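Local structure of allantoin racemase (Pseudomonas fluorescens, 5LG5) at residues Gly83-Leu88 and Arg223-Pro228; Phe68-Gln73 and Asn89-Asp94; Phe48-Ala53 and Gly77-Glu82; Arg2-Asn7 and Met62-Pro67. The protein catalyses the interconversion of the two enantiomers of allantoin and, as a member of the HyuE family, probably racemises other 5-monosubstituted hydantoins. All coordinates share one frame; numbering follows the deposited sequence.

Contact 1 (Gly83-Leu88 and Arg223-Pro228)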
loop_
_atom_site.group_PDB
_atom_site.type_symbol
_atom_site.label_atom_id
_atom_site.label_comp_id
_atom_site.label_asym_id
_atom_site.label_seq_id
_atom_site.Cartn_x
_atom_site.Cartn_y
_atom_site.Cartn_z
ATOM N N GLY E 83 18.520 -17.562 -0.243
ATOM C CA GLY E 83 19.104 -18.896 -0.239
ATOM C C GLY E 83 20.406 -18.922 0.533
ATOM O O GLY E 83 20.632 -19.809 1.368
ATOM N N LEU E 84 21.271 -17.950 0.251
ATOM C CA LEU E 84 22.521 -17.811 1.007
ATOM C C LEU E 84 22.226 -17.686 2.495
ATOM O O LEU E 84 22.905 -18.297 3.321
ATOM C CB LEU E 84 23.301 -16.569 0.569
ATOM C CG LEU E 84 24.513 -16.649 -0.376
ATOM C CD1 LEU E 84 24.855 -18.075 -0.786
ATOM C CD2 LEU E 84 24.321 -15.739 -1.582
ATOM N N GLN E 85 21.222 -16.874 2.828
ATOM C CA GLN E 85 20.854 -16.650 4.227
ATOM C C GLN E 85 20.446 -17.929 4.955
ATOM O O GLN E 85 20.686 -18.070 6.158
ATOM C CB GLN E 85 19.773 -15.568 4.349
ATOM C CG GLN E 85 20.305 -14.136 4.108
ATOM C CD GLN E 85 19.207 -13.096 4.151
ATOM O OE1 GLN E 85 18.270 -13.151 3.359
ATOM N NE2 GLN E 85 19.305 -12.148 5.087
ATOM N N GLU E 86 19.820 -18.855 4.241
ATOM C CA GLU E 86 19.474 -20.150 4.840
ATOM C C GLU E 86 20.718 -20.985 4.986
ATOM O O GLU E 86 20.938 -21.618 6.012
ATOM C CB GLU E 86 18.502 -20.908 3.955
ATOM C CG GLU E 86 17.102 -20.378 3.972
ATOM C CD GLU E 86 16.157 -21.294 3.245
ATOM O OE1 GLU E 86 16.643 -22.297 2.664
ATOM O OE2 GLU E 86 14.943 -20.988 3.226
ATOM N N LEU E 87 21.522 -20.996 3.921
ATOM C CA LEU E 87 22.712 -21.828 3.862
ATOM C C LEU E 87 23.774 -21.405 4.870
ATOM O O LEU E 87 24.491 -22.248 5.407
ATOM C CB LEU E 87 23.300 -21.781 2.453
ATOM C CG LEU E 87 22.427 -22.467 1.398
ATOM C CD1 LEU E 87 22.964 -22.163 0.022
ATOM C CD2 LEU E 87 22.403 -23.981 1.657
ATOM N N LEU E 88 23.866 -20.102 5.133
ATOM C CA LEU E 88 24.985 -19.575 5.911
ATOM C C LEU E 88 24.604 -19.158 7.332
ATOM O O LEU E 88 23.453 -18.827 7.593
ATOM C CB LEU E 88 25.586 -18.384 5.171
ATOM C CG LEU E 88 26.158 -18.700 3.794
ATOM C CD1 LEU E 88 26.521 -17.411 3.062
ATOM C CD2 LEU E 88 27.392 -19.554 4.014
ATOM N N ARG E 223 13.239 -18.637 11.511
ATOM C CA ARG E 223 12.078 -18.994 10.703
ATOM C C ARG E 223 12.426 -19.111 9.234
ATOM O O ARG E 223 12.827 -20.183 8.770
ATOM C CB ARG E 223 10.934 -17.984 10.907
ATOM C CG ARG E 223 9.563 -18.490 10.451
ATOM C CD ARG E 223 8.577 -17.347 10.326
ATOM N NE ARG E 223 7.202 -17.765 10.046
ATOM C CZ ARG E 223 6.297 -16.983 9.464
ATOM N NH1 ARG E 223 6.627 -15.760 9.077
ATOM N NH2 ARG E 223 5.063 -17.431 9.246
ATOM N N THR E 224 12.256 -18.009 8.511
ATOM C CA THR E 224 12.438 -17.989 7.070
ATOM C C THR E 224 13.814 -18.486 6.650
ATOM O O THR E 224 13.928 -19.264 5.697
ATOM C CB THR E 224 12.242 -16.577 6.520
ATOM O OG1 THR E 224 10.989 -16.064 6.981
ATOM C CG2 THR E 224 12.285 -16.571 5.006
ATOM N N TYR E 225 14.840 -18.089 7.404
ATOM C CA TYR E 225 16.225 -18.380 7.034
ATOM C C TYR E 225 16.880 -19.453 7.892
ATOM O O TYR E 225 18.102 -19.530 7.999
ATOM C CB TYR E 225 17.043 -17.092 7.041
ATOM C CG TYR E 225 16.411 -16.071 6.139
ATOM C CD1 TYR E 225 16.110 -16.384 4.817
ATOM C CD2 TYR E 225 16.062 -14.826 6.612
ATOM C CE1 TYR E 225 15.508 -15.472 3.996
ATOM C CE2 TYR E 225 15.455 -13.899 5.791
ATOM C CZ TYR E 225 15.182 -14.232 4.490
ATOM O OH TYR E 225 14.578 -13.317 3.659
ATOM N N ALA E 226 16.049 -20.278 8.509
ATOM C CA ALA E 226 16.533 -21.442 9.233
ATOM C C ALA E 226 17.367 -22.325 8.304
ATOM O O ALA E 226 17.206 -22.288 7.078
ATOM C CB ALA E 226 15.362 -22.234 9.804
ATOM N N THR E 227 18.260 -23.114 8.894
ATOM C CA THR E 227 19.055 -24.077 8.142
ATOM C C THR E 227 18.135 -24.936 7.268
ATOM O O THR E 227 17.049 -25.318 7.714
ATOM C CB THR E 227 19.821 -24.986 9.114
ATOM O OG1 THR E 227 20.637 -24.176 9.973
ATOM C CG2 THR E 227 20.697 -25.965 8.359
ATOM N N PRO E 228 18.528 -25.198 6.004
ATOM C CA PRO E 228 17.630 -26.076 5.250
ATOM C C PRO E 228 17.453 -27.392 5.989
ATOM O O PRO E 228 18.401 -27.865 6.629
ATOM C CB PRO E 228 18.368 -26.287 3.923
ATOM C CG PRO E 228 19.222 -25.028 3.771
ATOM C CD PRO E 228 19.647 -24.693 5.180
HETATM O O HOH W 1 22.608 -22.825 8.383
#
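Thr224 O lies 3.2 Å from Glu86 OE2, where a type I beta turn (Arg223-Ala226) of the C-terminal tail comes up against the last turn of helix 81-87. Both atoms are acceptors, and Arg118 and Asn47 of a second subunit supply donors to that carboxylate. Tyr225 follows with a flat ring suited to a slender, partly polar chain. Gln85 CB rests over its face, 4.1 Å from the ring centroid, and Gln85 OE1, which Arg81 holds by a hydrogen bond, sits over the same face near CZ. With Gln85 CG beside the backbone N (chi1 -74°), the extended chain continues across the ring. An alanine in place of Tyr225 would probably open a gap beside Gln85, whose chain would lose the ring face it lies on and keep Arg81 as the hold on OE1. Tyr225 O meets Glu86 CA in a nearly straight C-H...O contact of 3.5 Å, and Lys221 NZ bonds to this oxygen and to carbonyls of the helix end. The hydroxyl of Thr227 donates to a water, which in turn donates to Glu86 O. Pro228 closes the contact: its CD lies 3.4 Å from Glu86 O, and its CG 4.0 Å from Leu87 CD2.

Contact 2 (Phe68-Gln73 and Asn89-Asp94)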
loop_
_atom_site.group_PDB
_atom_site.type_symbol
_atom_site.label_atom_id
_atom_site.label_comp_id
_atom_site.label_asym_id
_atom_site.label_seq_id
_atom_site.Cartn_x
_atom_site.Cartn_y
_atom_site.Cartn_z
ATOM N N PHE E 68 35.248 -17.515 6.540
ATOM C CA PHE E 68 34.784 -16.172 6.176
ATOM C C PHE E 68 33.704 -15.693 7.151
ATOM O O PHE E 68 33.051 -16.506 7.822
ATOM C CB PHE E 68 34.308 -16.097 4.713
ATOM C CG PHE E 68 33.228 -17.096 4.347
ATOM C CD1 PHE E 68 31.881 -16.732 4.376
ATOM C CD2 PHE E 68 33.563 -18.385 3.947
ATOM C CE1 PHE E 68 30.877 -17.657 4.030
ATOM C CE2 PHE E 68 32.580 -19.312 3.597
ATOM C CZ PHE E 68 31.226 -18.945 3.632
ATOM N N ASP E 69 33.549 -14.374 7.258
ATOM C CA ASP E 69 32.727 -13.788 8.309
ATOM C C ASP E 69 31.457 -13.147 7.793
ATOM O O ASP E 69 30.572 -12.830 8.571
ATOM C CB ASP E 69 33.527 -12.759 9.104
ATOM C CG ASP E 69 34.804 -13.334 9.653
ATOM O OD1 ASP E 69 34.755 -13.941 10.742
ATOM O OD2 ASP E 69 35.849 -13.206 8.962
ATOM N N ALA E 70 31.398 -12.941 6.483
ATOM C CA ALA E 70 30.261 -12.314 5.848
ATOM C C ALA E 70 30.362 -12.571 4.364
ATOM O O ALA E 70 31.433 -12.935 3.859
ATOM C CB ALA E 70 30.241 -10.806 6.134
ATOM N N VAL E 71 29.243 -12.405 3.668
ATOM C CA VAL E 71 29.211 -12.584 2.229
ATOM C C VAL E 71 28.453 -11.441 1.595
ATOM O O VAL E 71 27.377 -11.046 2.072
ATOM C CB VAL E 71 28.552 -13.930 1.819
ATOM C CG1 VAL E 71 28.391 -13.998 0.296
ATOM C CG2 VAL E 71 29.372 -15.122 2.332
ATOM N N ILE E 72 29.027 -10.883 0.535
ATOM C CA ILE E 72 28.356 -9.851 -0.246
ATOM C C ILE E 72 28.004 -10.405 -1.600
ATOM O O ILE E 72 28.882 -10.931 -2.298
ATOM C CB ILE E 72 29.222 -8.603 -0.461
ATOM C CG1 ILE E 72 29.491 -7.872 0.855
ATOM C CG2 ILE E 72 28.531 -7.660 -1.442
ATOM C CD1 ILE E 72 30.528 -6.741 0.705
ATOM N N GLN E 73 26.731 -10.307 -1.973
ATOM C CA GLN E 73 26.327 -10.680 -3.313
ATOM C C GLN E 73 26.340 -9.439 -4.198
ATOM O O GLN E 73 25.544 -8.512 -4.009
ATOM C CB GLN E 73 24.960 -11.373 -3.326
ATOM C CG GLN E 73 24.484 -11.683 -4.735
ATOM C CD GLN E 73 23.404 -12.736 -4.782
ATOM O OE1 GLN E 73 23.466 -13.742 -4.074
ATOM N NE2 GLN E 73 22.408 -12.516 -5.624
ATOM N N ASN E 89 25.581 -19.155 8.236
ATOM C CA ASN E 89 25.418 -18.567 9.562
ATOM C C ASN E 89 26.284 -17.327 9.726
ATOM O O ASN E 89 26.782 -17.045 10.814
ATOM C CB ASN E 89 25.742 -19.580 10.669
ATOM C CG ASN E 89 24.775 -20.740 10.700
ATOM O OD1 ASN E 89 24.831 -21.640 9.861
ATOM N ND2 ASN E 89 23.876 -20.728 11.678
ATOM N N VAL E 90 26.505 -16.624 8.620
ATOM C CA VAL E 90 27.168 -15.332 8.636
ATOM C C VAL E 90 26.312 -14.341 7.863
ATOM O O VAL E 90 25.481 -14.754 7.050
ATOM C CB VAL E 90 28.575 -15.413 8.022
ATOM C CG1 VAL E 90 29.437 -16.372 8.850
ATOM C CG2 VAL E 90 28.500 -15.837 6.565
ATOM N N PRO E 91 26.489 -13.040 8.131
ATOM C CA PRO E 91 25.663 -12.067 7.412
ATOM C C PRO E 91 25.874 -12.104 5.907
ATOM O O PRO E 91 26.983 -12.342 5.399
ATOM C CB PRO E 91 26.085 -10.705 8.016
ATOM C CG PRO E 91 27.376 -10.961 8.711
ATOM C CD PRO E 91 27.333 -12.403 9.158
ATOM N N VAL E 92 24.769 -11.921 5.197
ATOM C CA VAL E 92 24.779 -11.844 3.752
ATOM C C VAL E 92 24.208 -10.480 3.364
ATOM O O VAL E 92 23.173 -10.070 3.868
ATOM C CB VAL E 92 23.920 -12.962 3.132
ATOM C CG1 VAL E 92 23.965 -12.886 1.603
ATOM C CG2 VAL E 92 24.383 -14.339 3.635
ATOM N N VAL E 93 24.908 -9.739 2.523
ATOM C CA VAL E 93 24.349 -8.482 2.062
ATOM C C VAL E 93 24.428 -8.343 0.555
ATOM O O VAL E 93 25.467 -8.585 -0.064
ATOM C CB VAL E 93 24.827 -7.218 2.880
ATOM C CG1 VAL E 93 25.983 -7.529 3.813
ATOM C CG2 VAL E 93 25.107 -6.030 1.968
ATOM N N ASP E 94 23.285 -8.041 -0.036
ATOM C CA ASP E 94 23.223 -7.862 -1.464
ATOM C C ASP E 94 23.432 -6.390 -1.751
ATOM O O ASP E 94 22.879 -5.535 -1.050
ATOM C CB ASP E 94 21.884 -8.338 -2.006
ATOM C CG ASP E 94 21.895 -8.433 -3.490
ATOM O OD1 ASP E 94 21.859 -7.369 -4.159
ATOM O OD2 ASP E 94 22.012 -9.572 -3.990
#
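Val71 and Pro91 begin a parallel pairing that joins the two strands of a beta-alpha-beta unit, strand 70-74, helix 81-87 and strand 92-94. Three backbone hydrogen bonds hold it: Val71 N to Pro91 O (2.8 Å), Val93 N to Val71 O (2.8 Å) and Gln73 N to Val93 O (2.9 Å). C-H...O contacts supplement them, among them Val92 CA to Val71 O at 3.2 Å. Pro91 accepts through its carbonyl, but having no N-H it presents ring carbon CD to Asp69 O, so the hydrogen bonding begins beyond it.

The apolar contacts gather where the strands begin. Val90 CG2 reaches Phe68 CE1 (3.9 Å), the two side chains crossing at about a right angle. Small Ala70 leaves room for the Pro91 ring, CB to CG 3.9 Å. An alanine in place of Val90 would probably open a gap beside the Phe68 ring and leave it freer to shift.

At the other end the side chains are polar. Gln73 CG lies 3.3 Å from Asp94 OD2. Gln73 NE2 bonds to His79 O; aspartate suits position 94 as N-cap of helix 95-103, its OD1 also bonded to Thr96 OG1. This end is thus tied to the loop leading into helix 81-87 and to the start of helix 95-103.

Contact 3 (Phe48-Ala53 and Gly77-Glu82)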
loop_
_atom_site.group_PDB
_atom_site.type_symbol
_atom_site.label_atom_id
_atom_site.label_comp_id
_atom_site.label_asym_id
_atom_site.label_seq_id
_atom_site.Cartn_x
_atom_site.Cartn_y
_atom_site.Cartn_z
ATOM N N PHE E 48 15.715 -15.560 -16.287
ATOM C CA PHE E 48 16.381 -16.849 -16.420
ATOM C C PHE E 48 17.814 -16.733 -15.915
ATOM O O PHE E 48 18.262 -17.530 -15.087
ATOM C CB PHE E 48 16.368 -17.332 -17.878
ATOM C CG PHE E 48 17.429 -18.361 -18.184
ATOM C CD1 PHE E 48 17.347 -19.641 -17.654
ATOM C CD2 PHE E 48 18.521 -18.036 -18.986
ATOM C CE1 PHE E 48 18.328 -20.595 -17.932
ATOM C CE2 PHE E 48 19.506 -18.976 -19.269
ATOM C CZ PHE E 48 19.409 -20.264 -18.737
ATOM N N GLU E 49 18.529 -15.723 -16.400
ATOM C CA GLU E 49 19.925 -15.530 -15.990
ATOM C C GLU E 49 20.025 -15.228 -14.491
ATOM O O GLU E 49 20.962 -15.673 -13.826
ATOM C CB GLU E 49 20.582 -14.430 -16.843
ATOM C CG GLU E 49 20.671 -14.804 -18.330
ATOM C CD GLU E 49 20.975 -13.625 -19.238
ATOM O OE1 GLU E 49 21.166 -12.500 -18.733
ATOM O OE2 GLU E 49 21.013 -13.826 -20.469
ATOM N N SER E 50 19.045 -14.495 -13.958
ATOM C CA SER E 50 19.041 -14.159 -12.531
ATOM C C SER E 50 18.857 -15.403 -11.665
ATOM O O SER E 50 19.571 -15.597 -10.671
ATOM C CB SER E 50 17.966 -13.119 -12.208
ATOM O OG SER E 50 17.911 -12.895 -10.805
ATOM N N TYR E 51 17.896 -16.241 -12.045
ATOM C CA TYR E 51 17.674 -17.503 -11.337
ATOM C C TYR E 51 18.888 -18.410 -11.460
ATOM O O TYR E 51 19.279 -19.103 -10.513
ATOM C CB TYR E 51 16.430 -18.200 -11.880
ATOM C CG TYR E 51 15.140 -17.693 -11.272
ATOM C CD1 TYR E 51 14.961 -17.672 -9.893
ATOM C CD2 TYR E 51 14.116 -17.211 -12.074
ATOM C CE1 TYR E 51 13.781 -17.212 -9.329
ATOM C CE2 TYR E 51 12.922 -16.737 -11.518
ATOM C CZ TYR E 51 12.767 -16.742 -10.146
ATOM O OH TYR E 51 11.595 -16.281 -9.586
ATOM N N LEU E 52 19.485 -18.398 -12.646
ATOM C CA LEU E 52 20.720 -19.129 -12.865
ATOM C C LEU E 52 21.819 -18.590 -11.974
ATOM O O LEU E 52 22.558 -19.341 -11.347
ATOM C CB LEU E 52 21.121 -19.021 -14.334
ATOM C CG LEU E 52 22.398 -19.764 -14.726
ATOM C CD1 LEU E 52 22.326 -21.209 -14.272
ATOM C CD2 LEU E 52 22.591 -19.650 -16.242
ATOM N N ALA E 53 21.934 -17.273 -11.904
ATOM C CA ALA E 53 22.953 -16.697 -11.043
ATOM C C ALA E 53 22.709 -17.036 -9.562
ATOM O O ALA E 53 23.658 -17.289 -8.818
ATOM C CB ALA E 53 23.021 -15.188 -11.254
ATOM N N GLY E 77 19.791 -6.472 -8.361
ATOM C CA GLY E 77 18.441 -6.889 -8.701
ATOM C C GLY E 77 18.313 -8.366 -9.030
ATOM O O GLY E 77 17.336 -8.779 -9.657
ATOM N N GLU E 78 19.316 -9.157 -8.656
ATOM C CA GLU E 78 19.243 -10.611 -8.841
ATOM C C GLU E 78 18.693 -11.370 -7.654
ATOM O O GLU E 78 18.697 -10.895 -6.522
ATOM C CB GLU E 78 20.593 -11.222 -9.243
ATOM C CG GLU E 78 20.998 -10.913 -10.649
ATOM C CD GLU E 78 21.419 -9.480 -10.836
ATOM O OE1 GLU E 78 22.039 -8.931 -9.897
ATOM O OE2 GLU E 78 21.123 -8.905 -11.917
ATOM N N HIS E 79 18.246 -12.583 -7.941
ATOM C CA HIS E 79 17.744 -13.473 -6.926
ATOM C C HIS E 79 18.901 -14.135 -6.209
ATOM O O HIS E 79 20.053 -14.068 -6.659
ATOM C CB HIS E 79 16.886 -14.553 -7.570
ATOM C CG HIS E 79 15.573 -14.058 -8.091
ATOM N ND1 HIS E 79 14.570 -13.613 -7.272
ATOM C CD2 HIS E 79 15.089 -13.988 -9.362
ATOM C CE1 HIS E 79 13.519 -13.264 -8.005
ATOM N NE2 HIS E 79 13.816 -13.483 -9.271
ATOM N N GLY E 80 18.583 -14.776 -5.086
ATOM C CA GLY E 80 19.500 -15.689 -4.440
ATOM C C GLY E 80 19.880 -15.384 -3.007
ATOM O O GLY E 80 20.213 -16.304 -2.258
ATOM N N ARG E 81 19.807 -14.113 -2.616
ATOM C CA ARG E 81 20.211 -13.703 -1.274
ATOM C C ARG E 81 19.587 -14.575 -0.181
ATOM O O ARG E 81 20.281 -15.027 0.730
ATOM C CB ARG E 81 19.859 -12.230 -1.007
ATOM C CG ARG E 81 19.809 -11.906 0.494
ATOM C CD ARG E 81 19.414 -10.491 0.793
ATOM N NE ARG E 81 18.080 -10.153 0.291
ATOM C CZ ARG E 81 16.929 -10.540 0.832
ATOM N NH1 ARG E 81 16.900 -11.314 1.909
ATOM N NH2 ARG E 81 15.786 -10.141 0.292
ATOM N N GLU E 82 18.283 -14.817 -0.292
ATOM C CA GLU E 82 17.557 -15.564 0.729
ATOM C C GLU E 82 18.089 -16.980 0.872
ATOM O O GLU E 82 18.118 -17.520 1.971
ATOM C CB GLU E 82 16.059 -15.626 0.412
ATOM C CG GLU E 82 15.356 -14.290 0.232
ATOM C CD GLU E 82 15.225 -13.893 -1.232
ATOM O OE1 GLU E 82 16.126 -14.224 -2.042
ATOM O OE2 GLU E 82 14.181 -13.302 -1.583
HETATM O O HOH W 2 15.667 -11.180 -10.503
#
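Ser50 and His79 make the firm centre of this contact between helix 47-63 and the loop that leads into helix 81-87. That loop belongs to the connection from strand 70-74 to helix 81-87 in a beta-alpha-beta unit, here packed on the helix that precedes the strand. The backbone N-H of His79 points at Ser50 OG, 2.9 Å away and fairly straight at 159°. Serine fits because its hydroxyl, anti to the backbone N (chi1 175°), is small enough to accept this bond while Glu78 CA comes within 3.3 Å of it.

One residue further on, Tyr51 and His79 lie ring on ring in an offset stack, their planes only 7° apart and their centroids 4.2 Å. The overlap is at the rims: His79 CD2 sits over Tyr51 CE1 at 3.5 Å, and His79 NE2 lies 3.5 Å from Tyr51 CZ. Arg126 of helix 120-129 also packs against His79, and the tyrosine hydroxyl bonds to Glu82 of a second subunit.

Away from the stack the fit is looser. Ser50 OG and Gly77 O are 4.3 Å apart, and a water spans them, donating to the carbonyl at 3.0 Å and hydrogen-bonded to the serine hydroxyl. Glu78 contributes mainly CB and CG beside that hydroxyl, its chain bending away at chi2.

Direct bond and stack together would be expected to restrain both the backbone and the ring of His79, while Ser50 OG also engages the water; the Tyr51 hydroxyl couples this buried geometry to the subunit interface.

Contact 4 (Arg2-Asn7 and Met62-Pro67)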
loop_
_atom_site.group_PDB
_atom_site.type_symbol
_atom_site.label_atom_id
_atom_site.label_comp_id
_atom_site.label_asym_id
_atom_site.label_seq_id
_atom_site.Cartn_x
_atom_site.Cartn_y
_atom_site.Cartn_z
ATOM N N ARG E 2 37.136 -11.791 7.113
ATOM C CA ARG E 2 37.126 -12.068 5.682
ATOM C C ARG E 2 35.716 -11.992 5.112
ATOM O O ARG E 2 34.793 -12.648 5.607
ATOM C CB ARG E 2 37.748 -13.434 5.367
ATOM C CG ARG E 2 37.635 -13.794 3.884
ATOM C CD ARG E 2 38.262 -15.146 3.565
ATOM N NE ARG E 2 39.720 -15.086 3.637
ATOM C CZ ARG E 2 40.455 -15.787 4.491
ATOM N NH1 ARG E 2 39.868 -16.616 5.350
ATOM N NH2 ARG E 2 41.773 -15.654 4.488
ATOM N N ILE E 3 35.563 -11.185 4.066
ATOM C CA ILE E 3 34.280 -11.032 3.400
ATOM C C ILE E 3 34.396 -11.503 1.967
ATOM O O ILE E 3 35.263 -11.026 1.227
ATOM C CB ILE E 3 33.806 -9.552 3.412
ATOM C CG1 ILE E 3 33.800 -8.999 4.845
ATOM C CG2 ILE E 3 32.438 -9.403 2.790
ATOM C CD1 ILE E 3 33.366 -7.545 4.925
ATOM N N LEU E 4 33.561 -12.472 1.590
ATOM C CA LEU E 4 33.448 -12.890 0.196
ATOM C C LEU E 4 32.578 -11.885 -0.525
ATOM O O LEU E 4 31.533 -11.484 -0.018
ATOM C CB LEU E 4 32.846 -14.293 0.037
ATOM C CG LEU E 4 33.614 -15.580 0.376
ATOM C CD1 LEU E 4 34.799 -15.354 1.288
ATOM C CD2 LEU E 4 32.692 -16.658 0.923
ATOM N N VAL E 5 33.059 -11.439 -1.678
ATOM C CA VAL E 5 32.317 -10.562 -2.546
ATOM C C VAL E 5 32.104 -11.323 -3.841
ATOM O O VAL E 5 33.045 -11.533 -4.598
ATOM C CB VAL E 5 33.085 -9.262 -2.758
ATOM C CG1 VAL E 5 32.277 -8.288 -3.604
ATOM C CG2 VAL E 5 33.403 -8.652 -1.398
ATOM N N VAL E 6 30.875 -11.774 -4.074
ATOM C CA VAL E 6 30.614 -12.716 -5.151
ATOM C C VAL E 6 29.922 -12.054 -6.327
ATOM O O VAL E 6 28.843 -11.477 -6.200
ATOM C CB VAL E 6 29.773 -13.905 -4.653
ATOM C CG1 VAL E 6 29.736 -14.995 -5.702
ATOM C CG2 VAL E 6 30.362 -14.449 -3.366
ATOM N N ASN E 7 30.581 -12.104 -7.472
ATOM C CA ASN E 7 30.004 -11.616 -8.708
ATOM C C ASN E 7 28.812 -12.512 -9.024
ATOM O O ASN E 7 28.831 -13.707 -8.704
ATOM C CB ASN E 7 31.066 -11.704 -9.800
ATOM C CG ASN E 7 30.673 -10.997 -11.087
ATOM O OD1 ASN E 7 29.571 -10.456 -11.225
ATOM N ND2 ASN E 7 31.583 -11.028 -12.056
ATOM N N MET E 62 29.263 -22.067 -1.257
ATOM C CA MET E 62 29.324 -23.360 -0.567
ATOM C C MET E 62 30.611 -24.117 -0.902
ATOM O O MET E 62 31.141 -24.856 -0.078
ATOM C CB MET E 62 28.100 -24.218 -0.902
ATOM C CG MET E 62 26.778 -23.695 -0.317
ATOM S SD MET E 62 26.828 -23.351 1.455
ATOM C CE MET E 62 27.034 -21.606 1.413
ATOM N N ALA E 63 31.086 -23.957 -2.128
ATOM C CA ALA E 63 32.364 -24.542 -2.544
ATOM C C ALA E 63 33.594 -23.891 -1.911
ATOM O O ALA E 63 34.680 -24.461 -1.957
ATOM C CB ALA E 63 32.484 -24.520 -4.063
ATOM N N TYR E 64 33.439 -22.688 -1.358
ATOM C CA TYR E 64 34.564 -21.989 -0.725
ATOM C C TYR E 64 34.954 -22.668 0.587
ATOM O O TYR E 64 34.143 -22.727 1.523
ATOM C CB TYR E 64 34.252 -20.513 -0.487
ATOM C CG TYR E 64 35.451 -19.696 -0.069
ATOM C CD1 TYR E 64 36.392 -19.278 -1.009
ATOM C CD2 TYR E 64 35.663 -19.365 1.260
ATOM C CE1 TYR E 64 37.492 -18.525 -0.634
ATOM C CE2 TYR E 64 36.764 -18.613 1.646
ATOM C CZ TYR E 64 37.672 -18.200 0.689
ATOM O OH TYR E 64 38.763 -17.456 1.058
ATOM N N ASP E 65 36.201 -23.127 0.666
ATOM C CA ASP E 65 36.681 -23.943 1.794
ATOM C C ASP E 65 37.430 -23.242 2.934
ATOM O O ASP E 65 37.715 -23.856 3.959
ATOM C CB ASP E 65 37.492 -25.139 1.269
ATOM C CG ASP E 65 36.610 -26.194 0.630
ATOM O OD1 ASP E 65 37.074 -26.890 -0.303
ATOM O OD2 ASP E 65 35.443 -26.319 1.061
ATOM N N GLN E 66 37.784 -21.980 2.748
ATOM C CA GLN E 66 38.430 -21.228 3.817
ATOM C C GLN E 66 37.415 -20.425 4.639
ATOM O O GLN E 66 36.304 -20.163 4.172
ATOM C CB GLN E 66 39.577 -20.367 3.259
ATOM C CG GLN E 66 40.784 -21.224 2.834
ATOM C CD GLN E 66 41.127 -21.135 1.351
ATOM O OE1 GLN E 66 41.177 -20.045 0.774
ATOM N NE2 GLN E 66 41.379 -22.288 0.732
ATOM N N PRO E 67 37.775 -20.092 5.894
ATOM C CA PRO E 67 36.855 -19.339 6.763
ATOM C C PRO E 67 36.464 -17.964 6.220
ATOM O O PRO E 67 37.245 -17.354 5.491
ATOM C CB PRO E 67 37.647 -19.184 8.072
ATOM C CG PRO E 67 38.712 -20.262 8.031
ATOM C CD PRO E 67 39.028 -20.465 6.583
#
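Arg2 and Pro67 share the polar bond of this contact: Arg2 NH1 donates to Pro67 O at 2.7 Å and 163°. The carbonyl oxygen lies close to the guanidinium plane, at its edge, while the donor is tilted 28° from the plane of the carbonyl. An arginine suits the place because its long chain starts extended and then bends at chi3 (-72°), which turns NE off the line of the chain as CD passes 3.1 Å from Pro67 O. Arg2 CD also lies 3.4 Å from Tyr64 OH. Deeper in, Leu4 sets CD1 over one face of the Tyr64 ring, 4.1 Å from its centroid and nearest CE2 at 3.8 Å, while Leu4 CD2 approaches ring atom CD2 at 4.0 Å.

Strand 2-7 lies inside a four-stranded parallel sheet of order 2-1-3-4, and residues 62-67 carry the chain from the end of helix 47-63 toward strand 70-74, laying the connection against the beginning of strand 2-7.

Further out, Arg2 NH2 forms a salt bridge with Glu31, giving the guanidinium a second partner, and Val33 packs against both Arg2 and Tyr64. Leu35 and Phe68 touch Leu4, and the backbone N of Arg2 bonds to Asp69 OD2.

Overall arrangement
Contacts 2 and 4 lie closest, their centres about 9 Å apart, because strands 2-7 and 70-74 are neighbours in one sheet; Ile72 N and Leu4 O stand 2.6 Å apart, a probable hydrogen bond. Contact 1 adjoins both: Leu88 CD1 meets Val71 CG2 at 3.7 Å, and Leu88 packs on Met62. Helix 81-87 carries contact 1, and the loop leading into it contact 3; between them Tyr225 CE1 lies 3.6 Å from Glu82 CB. Gln73 NE2, 3.0 Å from His79 O, probably hydrogen-bonds contact 2 to contact 3. In this superfamily the active site lies in the cleft between two alpha/beta domains; all four contacts lie in or beside the domain built on strands 2-7 and 70-74.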